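Local coordinates for protein twin-arginine translocation pathway signal (PDB 5IM2) that probably serves as the extracytoplasmic solute-binding component of a TRAP transporter, holding benzoate in the ligand pocket between its two lobes, at residues F133-A138 / L258-F263; E127-P132 / W146-T151. All coordinates share one frame; numbering follows the deposited sequence.

Contact 1. Residues F133-A138 / L258-F263; sequences FMMTNA and LYTATF. With BEZ (benzoic acid), chain B.
Met135 and Phe133 pack on Thr260 and Leu258 where the chain crosses between the two lobes of this DctP-type solute-binding fold: residues 258-263 lead from strand 247-251 of one sheet into strand 262-267 of the other. The Met135 side chain runs extended through its first two torsions. Its CB lies 4.1 Å from Thr260 CG2, CG carries the chain onward, and SD comes 4.0 Å from Thr260 CB. A bend at chi3 (48°) then turns the methyl in, and Met135 CE ends 3.6 Å from Thr260 CB; the two side chains cross at about a right angle. Both CE and SD come closest to Thr260 CB and lie at similar range from its CG2 and OG1, so the methionine packs across the branch point, while OG1, anti to the threonine N, is hydrogen-bonded to the O of His168, a residue of the ligand pocket.

At the other end, Phe133 N donates to Leu258 O at 3.1 Å, fairly straight (162° at the hydrogen), although the donor sits above the carbonyl plane. The Phe133 ring lies against the same leucine: Leu258 CA is 3.9 Å from the ring centroid and 17° off the normal, a CH-pi contact over one face. Lys329 adds a cation-pi contact to this ring. Phe133 CE2 also meets Leu258 CD1 at 3.5 Å. Farther along the crossing segment, Phe263, which stacks on Trp113, turns a ring edge to the ligand, with its CE2 3.7 Å from C3 of the benzoate.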
ATOM      1  N   PHE A 133      -1.643  11.914   7.204  1.00 14.32           N
ATOM      2  CA  PHE A 133      -0.658  12.106   8.285  1.00 15.47           C
ATOM      3  C   PHE A 133      -0.902  11.138   9.453  1.00 19.13           C
ATOM      4  O   PHE A 133      -1.021  11.537  10.623  1.00 19.82           O
ATOM      5  CB  PHE A 133      -0.653  13.568   8.734  1.00 16.41           C
ATOM      6  CG  PHE A 133      -0.244  14.510   7.633  1.00 21.17           C
ATOM      7  CD1 PHE A 133       1.079  14.653   7.305  1.00 19.60           C
ATOM      8  CD2 PHE A 133      -1.181  15.207   6.899  1.00 20.99           C
ATOM      9  CE1 PHE A 133       1.475  15.466   6.295  1.00 20.70           C
ATOM     10  CE2 PHE A 133      -0.792  16.036   5.881  1.00 21.62           C
ATOM     11  CZ  PHE A 133       0.546  16.189   5.579  1.00 18.28           C
ATOM     12  N   MET A 134      -1.011   9.844   9.112  1.00 16.25           N
ATOM     13  CA  MET A 134      -1.137   8.752  10.087  1.00 15.37           C
ATOM     14  C   MET A 134       0.180   8.031  10.354  1.00 15.80           C
ATOM     15  O   MET A 134       0.467   7.676  11.509  1.00 15.29           O
ATOM     16  CB  MET A 134      -2.161   7.718   9.619  1.00 14.86           C
ATOM     17  CG  MET A 134      -3.589   8.165   9.624  1.00 16.88           C
ATOM     18  SD  MET A 134      -4.232   8.389  11.298  1.00 22.36           S
ATOM     19  CE  MET A 134      -4.219   6.729  11.878  1.00 21.51           C
ATOM     20  N   MET A 135       0.992   7.820   9.332  1.00 15.91           N
ATOM     21  CA  MET A 135       2.130   6.912   9.452  1.00 16.07           C
ATOM     22  C   MET A 135       3.341   7.593  10.060  1.00 18.75           C
ATOM     23  O   MET A 135       3.615   8.763   9.822  1.00 19.07           O
ATOM     24  CB  MET A 135       2.497   6.360   8.072  1.00 14.86           C
ATOM     25  CG  MET A 135       3.772   5.535   8.049  1.00 19.91           C
ATOM     26  SD  MET A 135       4.201   4.871   6.428  1.00 24.16           S
ATOM     27  CE  MET A 135       4.011   6.282   5.476  1.00 12.25           C
ATOM     28  N   THR A 136       4.102   6.817  10.833  1.00 15.98           N
ATOM     29  CA  THR A 136       5.440   7.216  11.238  1.00 16.11           C
ATOM     30  C   THR A 136       6.433   6.654  10.209  1.00 15.20           C
ATOM     31  O   THR A 136       6.790   7.349   9.246  1.00 18.98           O
ATOM     32  CB  THR A 136       5.732   6.723  12.649  1.00 18.30           C
ATOM     33  OG1 THR A 136       5.474   5.327  12.722  1.00 15.64           O
ATOM     34  CG2 THR A 136       4.832   7.399  13.648  1.00 19.61           C
ATOM     35  N   ASN A 137       6.834   5.390  10.363  1.00 14.75           N
ATOM     36  CA  ASN A 137       7.565   4.663   9.320  1.00 16.19           C
ATOM     37  C   ASN A 137       6.793   3.403   8.930  1.00 15.35           C
ATOM     38  O   ASN A 137       5.895   2.958   9.645  1.00 16.64           O
ATOM     39  CB  ASN A 137       8.980   4.314   9.793  1.00 18.61           C
ATOM     40  CG  ASN A 137       8.980   3.410  10.966  1.00 15.64           C
ATOM     41  OD1 ASN A 137       8.777   2.234  10.807  1.00 16.78           O
ATOM     42  ND2 ASN A 137       9.219   3.953  12.177  1.00 22.02           N
ATOM     43  N   ALA A 138       7.108   2.847   7.759  1.00 13.75           N
ATOM     44  CA  ALA A 138       6.316   1.729   7.243  1.00 10.34           C
ATOM     45  C   ALA A 138       6.412   0.480   8.116  1.00 10.39           C
ATOM     46  O   ALA A 138       5.423  -0.244   8.257  1.00 15.06           O
ATOM     47  CB  ALA A 138       6.727   1.409   5.809  1.00 14.41           C
ATOM     48  N   LEU A 258       2.223  12.366   4.180  1.00 15.70           N
ATOM     49  CA  LEU A 258       0.906  12.771   3.724  1.00 16.47           C
ATOM     50  C   LEU A 258      -0.052  11.582   3.688  1.00 13.82           C
ATOM     51  O   LEU A 258      -1.184  11.675   4.172  1.00 18.22           O
ATOM     52  CB  LEU A 258       1.004  13.421   2.342  1.00 15.71           C
ATOM     53  CG  LEU A 258      -0.368  13.787   1.736  1.00 17.75           C
ATOM     54  CD1 LEU A 258      -1.033  14.841   2.574  1.00 23.13           C
ATOM     55  CD2 LEU A 258      -0.172  14.279   0.328  1.00 22.41           C
ATOM     56  N   TYR A 259       0.364  10.463   3.088  1.00 12.83           N
ATOM     57  CA  TYR A 259      -0.475   9.267   3.079  1.00 12.40           C
ATOM     58  C   TYR A 259       0.406   8.033   2.895  1.00 15.67           C
ATOM     59  O   TYR A 259       1.564   8.115   2.487  1.00 16.33           O
ATOM     60  CB  TYR A 259      -1.559   9.316   1.963  1.00 16.09           C
ATOM     61  CG  TYR A 259      -1.010   8.891   0.634  1.00 12.60           C
ATOM     62  CD1 TYR A 259      -0.286   9.765  -0.152  1.00 15.61           C
ATOM     63  CD2 TYR A 259      -1.151   7.581   0.203  1.00 11.83           C
ATOM     64  CE1 TYR A 259       0.288   9.348  -1.354  1.00 18.49           C
ATOM     65  CE2 TYR A 259      -0.587   7.156  -0.999  1.00 17.44           C
ATOM     66  CZ  TYR A 259       0.133   8.044  -1.764  1.00 13.57           C
ATOM     67  OH  TYR A 259       0.699   7.612  -2.949  1.00 18.26           O
ATOM     68  N   THR A 260      -0.188   6.884   3.185  1.00 14.91           N
ATOM     69  CA  THR A 260       0.306   5.599   2.709  1.00 14.93           C
ATOM     70  C   THR A 260      -0.893   4.749   2.303  1.00 15.54           C
ATOM     71  O   THR A 260      -2.052   5.065   2.605  1.00 13.79           O
ATOM     72  CB  THR A 260       1.189   4.921   3.761  1.00 17.98           C
ATOM     73  OG1 THR A 260       1.793   3.768   3.175  1.00 18.52           O
ATOM     74  CG2 THR A 260       0.407   4.520   5.009  1.00 14.20           C
ATOM     75  N   ALA A 261      -0.615   3.682   1.567  1.00 16.35           N
ATOM     76  CA  ALA A 261      -1.637   2.723   1.181  1.00 17.55           C
ATOM     77  C   ALA A 261      -1.380   1.401   1.889  1.00 13.83           C
ATOM     78  O   ALA A 261      -0.250   1.076   2.224  1.00 16.17           O
ATOM     79  CB  ALA A 261      -1.673   2.521  -0.339  1.00 17.28           C
ATOM     80  N   THR A 262      -2.452   0.653   2.125  1.00 12.73           N
ATOM     81  CA  THR A 262      -2.380  -0.642   2.768  1.00 13.48           C
ATOM     82  C   THR A 262      -2.365  -1.757   1.746  1.00 14.66           C
ATOM     83  O   THR A 262      -2.937  -1.652   0.663  1.00 13.45           O
ATOM     84  CB  THR A 262      -3.547  -0.868   3.727  1.00 14.11           C
ATOM     85  OG1 THR A 262      -4.787  -0.794   3.029  1.00 22.54           O
ATOM     86  CG2 THR A 262      -3.515   0.152   4.803  1.00 14.89           C
ATOM     87  N   PHE A 263      -1.706  -2.840   2.127  1.00 11.44           N
ATOM     88  CA  PHE A 263      -1.590  -4.035   1.319  1.00 14.20           C
ATOM     89  C   PHE A 263      -1.939  -5.235   2.175  1.00 15.31           C
ATOM     90  O   PHE A 263      -1.657  -5.247   3.379  1.00 14.94           O
ATOM     91  CB  PHE A 263      -0.147  -4.228   0.782  1.00 14.14           C
ATOM     92  CG  PHE A 263       0.340  -3.094  -0.055  1.00 13.38           C
ATOM     93  CD1 PHE A 263       0.794  -1.938   0.531  1.00 15.00           C
ATOM     94  CD2 PHE A 263       0.309  -3.182  -1.455  1.00 15.54           C
ATOM     95  CE1 PHE A 263       1.220  -0.888  -0.251  1.00 17.16           C
ATOM     96  CE2 PHE A 263       0.739  -2.141  -2.230  1.00 15.21           C
ATOM     97  CZ  PHE A 263       1.207  -0.986  -1.612  1.00 16.52           C
TER
HETATM   98  C   BEZ B 401       0.017   2.105  -5.733  1.00 12.40           C
HETATM   99  O1  BEZ B 401       0.031   3.332  -5.429  1.00 13.97           O
HETATM  100  O2  BEZ B 401      -0.961   1.639  -6.363  1.00 17.04           O
HETATM  101  C1  BEZ B 401       1.179   1.229  -5.372  1.00 13.02           C
HETATM  102  C2  BEZ B 401       1.151  -0.125  -5.695  1.00 15.01           C
HETATM  103  C3  BEZ B 401       2.257  -0.914  -5.377  1.00 15.09           C
HETATM  104  C4  BEZ B 401       3.344  -0.352  -4.730  1.00 11.97           C
HETATM  105  C5  BEZ B 401       3.356   0.987  -4.389  1.00 16.58           C
HETATM  106  C6  BEZ B 401       2.257   1.789  -4.716  1.00 16.22           C

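Contact 2. Residues E127-P132 / W146-T151; sequences EVFELP and WEYMQT
Tyr148 projects from helix 138-152 onto Val128 and Phe129 of the 3-10 helical segment that ends at Glu130, a packing of helix on 3-10 helix between parts of the chain close in sequence. Along the helix, Trp146 comes first; its CB points away from 127-132, its side chain touches Val162 and Leu165 of strand 161-167, and Gln150 CG, one turn on, lies over one face of the indole, toward its rim. Glu147 contributes its carbonyl: Thr151 N reaches Glu147 O at 3.0 Å and Thr151 OG1 reaches the same Glu147 O at 2.8 Å, the two arriving from opposite faces of the carbonyl plane.

Tyr148 carries the contact. With CG anti to the backbone N (chi1 176°), its ring extends toward the 3-10 helix and offers one face to both partners. Phe129 meets the inner end of that face in a T-shaped pair, centroids 5.2 Å apart and planes at 85°, with its CE2 3.7 Å from Tyr148 CG. Val128 takes the outer end: its CG1 lies 4.0 Å from the Tyr148 centroid, 28° off the normal, and 3.5 Å from Tyr148 CZ. Cut back to an alanine, this position would probably lose the face that receives the Phe129 edge and the Val128 methyl, and leave the Arg125 carbonyl without its hydroxyl partner. Next in sequence, Met149 sets its SD at the edge of the Tyr148 ring, in its plane.

No hydrogen bond joins the two segments. The attraction is thus dispersion together with C-H groups directed at the pi face, and the buried tyrosine hydroxyl has its polarity met by the backbone carbonyl of Arg125, two residues before Glu127.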
ATOM      1  N   GLU A 127      -8.899   1.152   6.080  1.00 19.88           N
ATOM      2  CA  GLU A 127      -8.614   2.447   5.474  1.00 14.06           C
ATOM      3  C   GLU A 127      -8.138   3.504   6.465  1.00 14.17           C
ATOM      4  O   GLU A 127      -7.669   4.556   6.032  1.00 14.19           O
ATOM      5  CB  GLU A 127      -9.861   3.022   4.794  1.00 24.01           C
ATOM      6  CG  GLU A 127     -10.409   2.333   3.592  1.00 34.51           C
ATOM      7  CD  GLU A 127     -11.702   3.027   3.106  1.00 34.76           C
ATOM      8  OE1 GLU A 127     -12.412   3.706   3.920  1.00 27.15           O
ATOM      9  OE2 GLU A 127     -12.018   2.896   1.914  1.00 41.67           O
ATOM     10  N   VAL A 128      -8.257   3.262   7.772  1.00 18.91           N
ATOM     11  CA  VAL A 128      -7.810   4.229   8.763  1.00 16.71           C
ATOM     12  C   VAL A 128      -6.333   4.566   8.537  1.00 11.88           C
ATOM     13  O   VAL A 128      -5.876   5.681   8.831  1.00 17.11           O
ATOM     14  CB  VAL A 128      -8.092   3.672  10.177  1.00 15.21           C
ATOM     15  CG1 VAL A 128      -7.199   2.481  10.502  1.00 14.27           C
ATOM     16  CG2 VAL A 128      -7.988   4.778  11.213  1.00 13.34           C
ATOM     17  N   PHE A 129      -5.564   3.616   8.022  1.00 13.94           N
ATOM     18  CA  PHE A 129      -4.120   3.817   7.851  1.00 13.82           C
ATOM     19  C   PHE A 129      -3.771   4.642   6.633  1.00 11.26           C
ATOM     20  O   PHE A 129      -2.613   5.083   6.502  1.00 16.38           O
ATOM     21  CB  PHE A 129      -3.420   2.457   7.796  1.00 15.42           C
ATOM     22  CG  PHE A 129      -3.428   1.775   9.117  1.00 12.56           C
ATOM     23  CD1 PHE A 129      -2.558   2.172  10.120  1.00 15.71           C
ATOM     24  CD2 PHE A 129      -4.394   0.817   9.422  1.00 12.71           C
ATOM     25  CE1 PHE A 129      -2.622   1.606  11.359  1.00 17.74           C
ATOM     26  CE2 PHE A 129      -4.458   0.240  10.668  1.00 15.46           C
ATOM     27  CZ  PHE A 129      -3.590   0.637  11.641  1.00 15.90           C
ATOM     28  N   GLU A 130      -4.762   4.897   5.784  1.00 13.47           N
ATOM     29  CA  GLU A 130      -4.645   5.692   4.571  1.00 15.11           C
ATOM     30  C   GLU A 130      -5.093   7.132   4.776  1.00 17.59           C
ATOM     31  O   GLU A 130      -5.004   7.937   3.843  1.00 16.26           O
ATOM     32  CB  GLU A 130      -5.467   5.053   3.437  1.00 14.34           C
ATOM     33  CG  GLU A 130      -4.941   3.660   3.107  1.00 20.53           C
ATOM     34  CD  GLU A 130      -5.683   2.948   1.993  1.00 25.32           C
ATOM     35  OE1 GLU A 130      -6.744   3.421   1.562  1.00 20.01           O
ATOM     36  OE2 GLU A 130      -5.183   1.892   1.562  1.00 22.25           O
ATOM     37  N   LEU A 131      -5.500   7.501   5.992  1.00 12.13           N
ATOM     38  CA  LEU A 131      -5.936   8.854   6.278  1.00 12.73           C
ATOM     39  C   LEU A 131      -4.740   9.794   6.358  1.00 14.96           C
ATOM     40  O   LEU A 131      -3.594   9.361   6.504  1.00 15.94           O
ATOM     41  CB  LEU A 131      -6.726   8.892   7.591  1.00 13.92           C
ATOM     42  CG  LEU A 131      -8.005   8.047   7.622  1.00 15.51           C
ATOM     43  CD1 LEU A 131      -8.547   8.021   9.000  1.00 16.21           C
ATOM     44  CD2 LEU A 131      -9.032   8.609   6.673  1.00 20.31           C
ATOM     45  N   PRO A 132      -4.963  11.094   6.256  1.00 14.40           N
ATOM     46  CA  PRO A 132      -3.817  11.998   6.155  1.00 14.54           C
ATOM     47  C   PRO A 132      -2.954  11.954   7.414  1.00 14.80           C
ATOM     48  O   PRO A 132      -3.461  11.948   8.543  1.00 15.77           O
ATOM     49  CB  PRO A 132      -4.469  13.368   5.936  1.00 16.97           C
ATOM     50  CG  PRO A 132      -5.710  13.037   5.249  1.00 19.06           C
ATOM     51  CD  PRO A 132      -6.213  11.778   5.899  1.00 18.12           C
ATOM     52  N   TRP A 146      -1.346  -4.841  11.304  1.00 16.21           N
ATOM     53  CA  TRP A 146      -1.603  -6.239  11.653  1.00 15.15           C
ATOM     54  C   TRP A 146      -2.422  -6.346  12.943  1.00 17.23           C
ATOM     55  O   TRP A 146      -3.485  -6.999  12.980  1.00 17.33           O
ATOM     56  CB  TRP A 146      -0.293  -7.025  11.800  1.00 18.63           C
ATOM     57  CG  TRP A 146      -0.615  -8.404  12.293  1.00 17.83           C
ATOM     58  CD1 TRP A 146      -0.617  -8.850  13.602  1.00 17.11           C
ATOM     59  CD2 TRP A 146      -1.049  -9.512  11.501  1.00 17.11           C
ATOM     60  NE1 TRP A 146      -1.003 -10.166  13.654  1.00 19.45           N
ATOM     61  CE2 TRP A 146      -1.287 -10.595  12.382  1.00 18.56           C
ATOM     62  CE3 TRP A 146      -1.237  -9.710  10.133  1.00 19.51           C
ATOM     63  CZ2 TRP A 146      -1.721 -11.822  11.937  1.00 22.99           C
ATOM     64  CZ3 TRP A 146      -1.667 -10.947   9.696  1.00 18.25           C
ATOM     65  CH2 TRP A 146      -1.890 -11.984  10.588  1.00 19.98           C
ATOM     66  N   GLU A 147      -1.943  -5.695  14.003  1.00 15.55           N
ATOM     67  CA  GLU A 147      -2.592  -5.794  15.307  1.00 14.88           C
ATOM     68  C   GLU A 147      -3.990  -5.190  15.289  1.00 17.63           C
ATOM     69  O   GLU A 147      -4.929  -5.764  15.854  1.00 20.91           O
ATOM     70  CB  GLU A 147      -1.737  -5.128  16.384  1.00 14.56           C
ATOM     71  CG  GLU A 147      -2.375  -5.247  17.756  1.00 23.59           C
ATOM     72  CD  GLU A 147      -1.483  -4.822  18.924  1.00 34.18           C
ATOM     73  OE1 GLU A 147      -0.283  -4.541  18.742  1.00 27.86           O
ATOM     74  OE2 GLU A 147      -2.010  -4.777  20.049  1.00 27.67           O
ATOM     75  N   TYR A 148      -4.156  -4.063  14.604  1.00 13.33           N
ATOM     76  CA  TYR A 148      -5.481  -3.458  14.432  1.00 14.45           C
ATOM     77  C   TYR A 148      -6.482  -4.431  13.803  1.00 19.81           C
ATOM     78  O   TYR A 148      -7.609  -4.596  14.285  1.00 17.69           O
ATOM     79  CB  TYR A 148      -5.335  -2.199  13.576  1.00 15.31           C
ATOM     80  CG  TYR A 148      -6.598  -1.455  13.177  1.00 15.12           C
ATOM     81  CD1 TYR A 148      -7.264  -1.802  12.014  1.00 18.42           C
ATOM     82  CD2 TYR A 148      -7.067  -0.386  13.904  1.00 18.40           C
ATOM     83  CE1 TYR A 148      -8.412  -1.118  11.585  1.00 15.72           C
ATOM     84  CE2 TYR A 148      -8.217   0.324  13.485  1.00 15.25           C
ATOM     85  CZ  TYR A 148      -8.861  -0.051  12.303  1.00 17.13           C
ATOM     86  OH  TYR A 148      -9.969   0.617  11.823  1.00 17.28           O
ATOM     87  N   MET A 149      -6.122  -5.053  12.687  1.00 16.76           N
ATOM     88  CA  MET A 149      -7.111  -5.900  12.032  1.00 18.88           C
ATOM     89  C   MET A 149      -7.408  -7.126  12.883  1.00 19.38           C
ATOM     90  O   MET A 149      -8.560  -7.567  12.978  1.00 21.77           O
ATOM     91  CB  MET A 149      -6.637  -6.294  10.635  1.00 21.64           C
ATOM     92  CG  MET A 149      -6.512  -5.101   9.705  1.00 23.54           C
ATOM     93  SD  MET A 149      -8.023  -4.071   9.509  1.00 25.49           S
ATOM     94  CE  MET A 149      -9.172  -5.214   8.752  1.00 29.65           C
ATOM     95  N   GLN A 150      -6.380  -7.657  13.545  1.00 19.98           N
ATOM     96  CA  GLN A 150      -6.535  -8.874  14.323  1.00 25.62           C
ATOM     97  C   GLN A 150      -7.444  -8.655  15.513  1.00 27.68           C
ATOM     98  O   GLN A 150      -8.200  -9.551  15.893  1.00 23.32           O
ATOM     99  CB  GLN A 150      -5.170  -9.355  14.809  1.00 33.70           C
ATOM    100  CG  GLN A 150      -4.447 -10.211  13.828  1.00 62.45           C
ATOM    101  CD  GLN A 150      -5.044 -11.591  13.729  1.00 86.07           C
ATOM    102  OE1 GLN A 150      -5.809 -11.887  12.808  1.00101.55           O
ATOM    103  NE2 GLN A 150      -4.698 -12.451  14.681  1.00 87.95           N
ATOM    104  N   THR A 151      -7.361  -7.486  16.135  1.00 19.26           N
ATOM    105  CA  THR A 151      -8.051  -7.261  17.400  1.00 23.73           C
ATOM    106  C   THR A 151      -9.351  -6.500  17.221  1.00 23.28           C
ATOM    107  O   THR A 151     -10.309  -6.757  17.948  1.00 26.79           O
ATOM    108  CB  THR A 151      -7.144  -6.516  18.387  1.00 24.81           C
ATOM    109  OG1 THR A 151      -6.797  -5.227  17.867  1.00 32.49           O
ATOM    110  CG2 THR A 151      -5.875  -7.302  18.621  1.00 24.25           C
TER

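Both contacts are buried, the centre of contact 1 about 8 Å from the centre of the chain and that of contact 2 about 12 Å, and both use the continuous run 127-138 that leads into helix 138-152. Contact 1 ties this run to the inter-lobe crossing, and its segment 258-263 reaches the benzoate through Phe263; contact 2 packs it on the helix that follows, with the Phe129 side chain about 14 Å from the ligand. The chemistry differs accordingly: a backbone hydrogen bond with thioether and CH-pi packing in the first, aromatic and methyl packing alone across the second. They touch at several points, among them Glu130 OE2, 3.1 Å from Thr262 N and probably hydrogen-bonded.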